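Local coordinates for protein particle-associated lyase (PDB 4Y9V) that probably depolymerises the capsular polysaccharide of Acinetobacter baumannii as a trimeric phage tailspike lyase, binding the capsular saccharide on its surface, at residues G459-W473 with D493-Y507. Residues are numbered along the deposited sequence; the frame is centred on the assembly and turned at random. Where two conformers were deposited one is given.
Sequences GGVSCDFDALRHWAW and DVVNTKDTANPYLIY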
loop_
_atom_site.group_PDB
_atom_site.type_symbol
_atom_site.label_atom_id
_atom_site.label_comp_id
_atom_site.label_asym_id
_atom_site.label_seq_id
_atom_site.Cartn_x
_atom_site.Cartn_y
_atom_site.Cartn_z
ATOM N N GLY A 459 5.313 11.304 10.878
ATOM C CA GLY A 459 5.501 9.903 10.567
ATOM C C GLY A 459 6.885 9.367 10.726
ATOM O O GLY A 459 7.201 8.296 10.214
ATOM N N GLY A 460 7.771 10.121 11.416
ATOM C CA GLY A 460 9.102 9.600 11.669
ATOM C C GLY A 460 9.987 9.585 10.447
ATOM O O GLY A 460 10.917 8.778 10.370
ATOM N N VAL A 461 9.734 10.477 9.504
ATOM C CA VAL A 461 10.603 10.637 8.355
ATOM C C VAL A 461 12.012 10.973 8.830
ATOM O O VAL A 461 12.199 11.844 9.697
ATOM C CB VAL A 461 10.052 11.692 7.387
ATOM C CG1 VAL A 461 9.800 13.059 8.032
ATOM C CG2 VAL A 461 10.973 11.837 6.162
ATOM N N SER A 462 12.996 10.299 8.255
ATOM C CA SER A 462 14.388 10.489 8.614
ATOM C C SER A 462 15.117 11.242 7.509
ATOM O O SER A 462 14.738 11.235 6.333
ATOM C CB SER A 462 15.088 9.169 8.863
ATOM O OG SER A 462 15.176 8.393 7.658
ATOM N N CYS A 463 16.203 11.909 7.893
ATOM C CA CYS A 463 17.028 12.656 6.970
ATOM C C CYS A 463 18.457 12.553 7.450
ATOM O O CYS A 463 18.748 12.910 8.604
ATOM C CB CYS A 463 16.581 14.139 6.982
ATOM S SG CYS A 463 17.659 15.261 6.068
ATOM N N ASP A 464 19.361 12.083 6.576
ATOM C CA ASP A 464 20.779 11.898 6.938
ATOM C C ASP A 464 21.677 13.025 6.435
ATOM O O ASP A 464 22.888 12.878 6.392
ATOM C CB ASP A 464 21.346 10.554 6.582
ATOM C CG ASP A 464 21.605 10.378 5.115
ATOM O OD1 ASP A 464 21.048 11.161 4.340
ATOM O OD2 ASP A 464 22.426 9.497 4.787
ATOM N N PHE A 465 21.088 14.179 6.122
ATOM C CA PHE A 465 21.900 15.317 5.671
ATOM C C PHE A 465 22.870 15.749 6.747
ATOM O O PHE A 465 22.544 15.808 7.939
ATOM C CB PHE A 465 21.012 16.493 5.333
ATOM C CG PHE A 465 20.081 16.352 4.121
ATOM C CD1 PHE A 465 20.046 15.207 3.340
ATOM C CD2 PHE A 465 19.283 17.408 3.803
ATOM C CE1 PHE A 465 19.187 15.160 2.242
ATOM C CE2 PHE A 465 18.425 17.369 2.702
ATOM C CZ PHE A 465 18.391 16.232 1.926
ATOM N N ASP A 466 24.050 16.172 6.314
ATOM C CA ASP A 466 25.002 16.795 7.260
ATOM C C ASP A 466 24.566 18.186 7.678
ATOM O O ASP A 466 24.943 18.657 8.766
ATOM C CB ASP A 466 26.396 16.767 6.633
ATOM C CG ASP A 466 26.784 15.357 6.319
ATOM O OD1 ASP A 466 26.825 14.520 7.253
ATOM O OD2 ASP A 466 26.963 15.015 5.116
ATOM N N ALA A 467 23.817 18.876 6.827
ATOM C CA ALA A 467 23.296 20.206 7.118
ATOM C C ALA A 467 21.921 20.330 6.482
ATOM O O ALA A 467 21.675 19.751 5.412
ATOM C CB ALA A 467 24.230 21.286 6.594
ATOM N N LEU A 468 21.042 21.058 7.134
ATOM C CA LEU A 468 19.684 21.318 6.649
ATOM C C LEU A 468 19.253 22.641 7.204
ATOM O O LEU A 468 19.330 22.860 8.412
ATOM C CB LEU A 468 18.749 20.181 7.122
ATOM C CG LEU A 468 17.275 20.356 6.714
ATOM C CD1 LEU A 468 17.075 20.295 5.221
ATOM C CD2 LEU A 468 16.410 19.291 7.414
ATOM N N ARG A 469 18.744 23.545 6.345
ATOM C CA ARG A 469 18.252 24.816 6.835
ATOM C C ARG A 469 16.847 24.706 7.413
ATOM O O ARG A 469 16.589 25.276 8.484
ATOM C CB ARG A 469 18.284 25.898 5.743
ATOM C CG ARG A 469 17.957 27.266 6.241
ATOM C CD ARG A 469 17.788 28.346 5.121
ATOM N NE ARG A 469 16.350 28.354 4.571
ATOM C CZ ARG A 469 15.940 29.451 3.982
ATOM N NH1 ARG A 469 16.408 30.706 3.599
ATOM N NH2 ARG A 469 14.639 29.300 3.595
ATOM N N HIS A 470 15.930 24.036 6.724
ATOM C CA HIS A 470 14.549 23.977 7.202
ATOM C C HIS A 470 13.852 22.709 6.742
ATOM O O HIS A 470 14.104 22.195 5.650
ATOM C CB HIS A 470 13.728 25.197 6.801
ATOM C CG HIS A 470 13.418 25.335 5.336
ATOM N ND1 HIS A 470 14.170 26.116 4.501
ATOM C CD2 HIS A 470 12.424 24.768 4.612
ATOM C CE1 HIS A 470 13.598 25.991 3.288
ATOM N NE2 HIS A 470 12.562 25.195 3.316
ATOM N N TRP A 471 12.890 22.284 7.572
ATOM C CA TRP A 471 11.919 21.268 7.175
ATOM C C TRP A 471 10.777 21.878 6.363
ATOM O O TRP A 471 10.431 21.327 5.312
ATOM C CB TRP A 471 11.406 20.496 8.401
ATOM C CG TRP A 471 12.393 19.461 8.879
ATOM C CD1 TRP A 471 13.385 19.611 9.805
ATOM C CD2 TRP A 471 12.473 18.129 8.400
ATOM N NE1 TRP A 471 14.078 18.421 9.943
ATOM C CE2 TRP A 471 13.539 17.485 9.093
ATOM C CE3 TRP A 471 11.733 17.379 7.471
ATOM C CZ2 TRP A 471 13.882 16.158 8.868
ATOM C CZ3 TRP A 471 12.075 16.044 7.264
ATOM C CH2 TRP A 471 13.140 15.444 7.954
ATOM N N ALA A 472 10.159 22.964 6.824
ATOM C CA ALA A 472 9.039 23.579 6.126
ATOM C C ALA A 472 9.211 25.094 6.025
ATOM O O ALA A 472 9.565 25.745 7.007
ATOM C CB ALA A 472 7.722 23.293 6.855
ATOM N N TRP A 473 8.869 25.631 4.847
ATOM C CA TRP A 473 8.830 27.086 4.650
ATOM C C TRP A 473 7.796 27.392 3.574
ATOM O O TRP A 473 7.727 26.684 2.569
ATOM C CB TRP A 473 10.185 27.621 4.233
ATOM C CG TRP A 473 10.269 29.117 4.199
ATOM C CD1 TRP A 473 9.750 30.017 5.088
ATOM C CD2 TRP A 473 10.977 29.898 3.219
ATOM N NE1 TRP A 473 10.076 31.297 4.728
ATOM C CE2 TRP A 473 10.828 31.265 3.587
ATOM C CE3 TRP A 473 11.711 29.589 2.065
ATOM C CZ2 TRP A 473 11.409 32.295 2.841
ATOM C CZ3 TRP A 473 12.279 30.601 1.330
ATOM C CH2 TRP A 473 12.107 31.950 1.714
ATOM N N ASP A 493 7.240 15.092 13.974
ATOM C CA ASP A 493 7.867 13.780 14.152
ATOM C C ASP A 493 8.794 13.541 12.954
ATOM O O ASP A 493 8.422 12.914 11.977
ATOM C CB ASP A 493 6.845 12.681 14.284
ATOM C CG ASP A 493 7.429 11.312 14.566
ATOM O OD1 ASP A 493 8.678 11.183 14.774
ATOM O OD2 ASP A 493 6.604 10.341 14.573
ATOM N N VAL A 494 9.996 14.108 13.074
ATOM C CA VAL A 494 11.044 14.023 12.078
ATOM C C VAL A 494 12.331 13.640 12.818
ATOM O O VAL A 494 12.448 13.902 14.018
ATOM C CB VAL A 494 11.244 15.355 11.312
ATOM C CG1 VAL A 494 9.950 15.784 10.636
ATOM C CG2 VAL A 494 11.790 16.469 12.197
ATOM N N VAL A 495 13.287 13.085 12.062
ATOM C CA VAL A 495 14.557 12.623 12.595
ATOM C C VAL A 495 15.693 13.145 11.716
ATOM O O VAL A 495 15.816 12.750 10.563
ATOM C CB VAL A 495 14.589 11.074 12.694
ATOM C CG1 VAL A 495 15.869 10.640 13.406
ATOM C CG2 VAL A 495 13.339 10.505 13.364
ATOM N N ASN A 496 16.561 14.043 12.211
ATOM C CA ASN A 496 17.843 14.321 11.556
ATOM C C ASN A 496 18.872 13.397 12.219
ATOM O O ASN A 496 19.161 13.524 13.408
ATOM C CB ASN A 496 18.267 15.772 11.702
ATOM C CG ASN A 496 17.570 16.637 10.679
ATOM O OD1 ASN A 496 18.141 16.679 9.488
ATOM N ND2 ASN A 496 16.508 17.226 10.936
ATOM N N THR A 497 19.415 12.459 11.444
ATOM C CA THR A 497 20.301 11.460 12.007
ATOM C C THR A 497 21.704 11.984 12.309
ATOM O O THR A 497 22.423 11.325 13.072
ATOM C CB THR A 497 20.343 10.209 11.130
ATOM O OG1 THR A 497 21.013 10.581 9.921
ATOM C CG2 THR A 497 18.962 9.644 10.888
ATOM N N LYS A 498 22.100 13.103 11.750
ATOM C CA LYS A 498 23.452 13.628 11.920
ATOM C C LYS A 498 23.497 14.675 13.011
ATOM O O LYS A 498 22.649 15.568 13.079
ATOM C CB LYS A 498 23.961 14.238 10.621
ATOM C CG LYS A 498 24.077 13.283 9.451
ATOM C CD LYS A 498 25.195 12.253 9.627
ATOM C CE LYS A 498 25.299 11.294 8.468
ATOM N NZ LYS A 498 25.420 11.876 7.133
ATOM N N ASP A 499 24.552 14.611 13.829
ATOM C CA ASP A 499 24.672 15.542 14.935
ATOM C C ASP A 499 25.078 16.941 14.510
ATOM O O ASP A 499 25.021 17.851 15.314
ATOM C CB ASP A 499 25.560 14.982 16.032
ATOM C CG ASP A 499 27.046 14.844 15.723
ATOM O OD1 ASP A 499 27.493 15.458 14.749
ATOM O OD2 ASP A 499 27.691 14.099 16.503
ATOM N N THR A 500 25.484 17.136 13.253
ATOM C CA THR A 500 25.787 18.442 12.725
ATOM C C THR A 500 24.563 19.177 12.202
ATOM O O THR A 500 24.628 20.380 11.929
ATOM C CB THR A 500 26.801 18.296 11.598
ATOM O OG1 THR A 500 26.342 17.317 10.652
ATOM C CG2 THR A 500 28.169 17.830 12.101
ATOM N N ALA A 501 23.450 18.443 11.955
ATOM C CA ALA A 501 22.273 19.101 11.390
ATOM C C ALA A 501 21.583 19.938 12.455
ATOM O O ALA A 501 21.382 19.469 13.578
ATOM C CB ALA A 501 21.351 18.026 10.821
ATOM N N ASN A 502 21.188 21.136 12.075
ATOM C CA ASN A 502 20.590 22.113 13.000
ATOM C C ASN A 502 19.488 22.902 12.298
ATOM O O ASN A 502 19.638 24.118 12.125
ATOM C CB ASN A 502 21.696 23.014 13.524
ATOM C CG ASN A 502 21.323 24.072 14.520
ATOM O OD1 ASN A 502 20.415 23.840 15.400
ATOM N ND2 ASN A 502 21.980 25.171 14.461
ATOM N N PRO A 503 18.432 22.224 11.860
ATOM C CA PRO A 503 17.443 22.895 11.017
ATOM C C PRO A 503 16.419 23.625 11.823
ATOM O O PRO A 503 16.099 23.289 12.971
ATOM C CB PRO A 503 16.770 21.714 10.334
ATOM C CG PRO A 503 16.760 20.628 11.409
ATOM C CD PRO A 503 18.120 20.832 12.098
ATOM N N TYR A 504 15.755 24.611 11.160
ATOM C CA TYR A 504 14.460 25.058 11.596
ATOM C C TYR A 504 13.414 23.980 11.271
ATOM O O TYR A 504 13.361 23.464 10.157
ATOM C CB TYR A 504 14.050 26.344 10.875
ATOM C CG TYR A 504 14.806 27.560 11.324
ATOM C CD1 TYR A 504 14.368 28.274 12.451
ATOM C CD2 TYR A 504 15.959 27.974 10.695
ATOM C CE1 TYR A 504 15.053 29.364 12.895
ATOM C CE2 TYR A 504 16.653 29.103 11.128
ATOM C CZ TYR A 504 16.159 29.781 12.249
ATOM O OH TYR A 504 16.876 30.894 12.655
ATOM N N LEU A 505 12.525 23.728 12.224
ATOM C CA LEU A 505 11.325 22.925 11.939
ATOM C C LEU A 505 10.463 23.667 10.925
ATOM O O LEU A 505 10.016 23.127 9.925
ATOM C CB LEU A 505 10.617 22.620 13.241
ATOM C CG LEU A 505 11.422 21.729 14.205
ATOM C CD1 LEU A 505 10.877 21.811 15.610
ATOM C CD2 LEU A 505 11.421 20.281 13.734
ATOM N N ILE A 506 10.224 24.960 11.227
ATOM C CA ILE A 506 9.477 25.882 10.371
ATOM C C ILE A 506 10.324 27.140 10.273
ATOM O O ILE A 506 10.690 27.713 11.306
ATOM C CB ILE A 506 8.071 26.186 10.939
ATOM C CG1 ILE A 506 7.280 24.901 11.140
ATOM C CG2 ILE A 506 7.373 27.185 10.039
ATOM C CD1 ILE A 506 5.916 25.131 11.761
ATOM N N TYR A 507 10.688 27.541 9.065
ATOM C CA TYR A 507 11.540 28.706 8.892
ATOM C C TYR A 507 10.721 29.974 9.149
ATOM O O TYR A 507 9.640 30.130 8.574
ATOM C CB TYR A 507 12.159 28.715 7.483
ATOM C CG TYR A 507 13.245 29.743 7.412
ATOM C CD1 TYR A 507 14.532 29.394 7.778
ATOM C CD2 TYR A 507 12.994 31.080 7.095
ATOM C CE1 TYR A 507 15.567 30.301 7.763
ATOM C CE2 TYR A 507 14.003 32.006 7.137
ATOM C CZ TYR A 507 15.274 31.623 7.478
ATOM O OH TYR A 507 16.298 32.581 7.461
HETATM O O HOH W 1 4.175 10.629 13.553
HETATM O O HOH W 2 20.528 14.835 9.510
HETATM O O HOH W 3 24.648 11.423 3.998
HETATM O O HOH W 4 27.976 15.458 9.504
HETATM O O HOH W 5 22.077 22.312 9.620
HETATM O O HOH W 6 18.954 26.329 10.000
#
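Trp471 and Val494 form the tightly packed part of the contact. Val494 presses on one face of the indole, CB standing 3.8 Å from the centroid of the six-membered ring in a CH-pi contact, while Leu468 CD2 of the same segment as Trp471 covers the opposite face. With CG anti to the carbonyl carbon (chi1 -78°), the indole runs back past Val494 toward strand 461-463, and Pro503 CG meets its edge. Val494 CG1 also lies alongside Val461 CG1 at 3.8 Å; Ile426 and Ile436 from preceding strands close in on the same indole. These are neighbouring coils of the right-handed parallel beta-helix of the pectin lyase-like fold: strands 461-463 and 494-496 run parallel, their axes 4.7 Å apart at the closest, and Val461 and Val494 stack from one coil to the next. Backbone bonds such as Cys463 N to Val495 O tie this side together; a second parallel pairing, one residue out of step with the first, joins His470 to Tyr504 and Ala472 to Ile506 beyond the intervening loops. On the loop side the contact turns polar and watery. Lys498 NZ reaches Asp464 O at 2.8 Å and also makes a salt bridge to Asp466 OD1, which it meets from above the carboxylate plane. Thr500 OG1 donates to Asp466 O at 2.7 Å on a lone pair, and one water bridges that hydroxyl to Asp466 OD1. Farther along, in the conformer given, the Arg469 guanidinium lies flat on Tyr507, planes 13° apart and centres 4.0 Å apart, a cation-pi stack. Its NE donates in plane to His470 ND1, which would help orient the guanidinium; His470 NE2 is hydrogen-bonded to Thr438. Tyr507 also turns an edge to the face of Trp473, whose NE1 is hydrogen-bonded to Ser509.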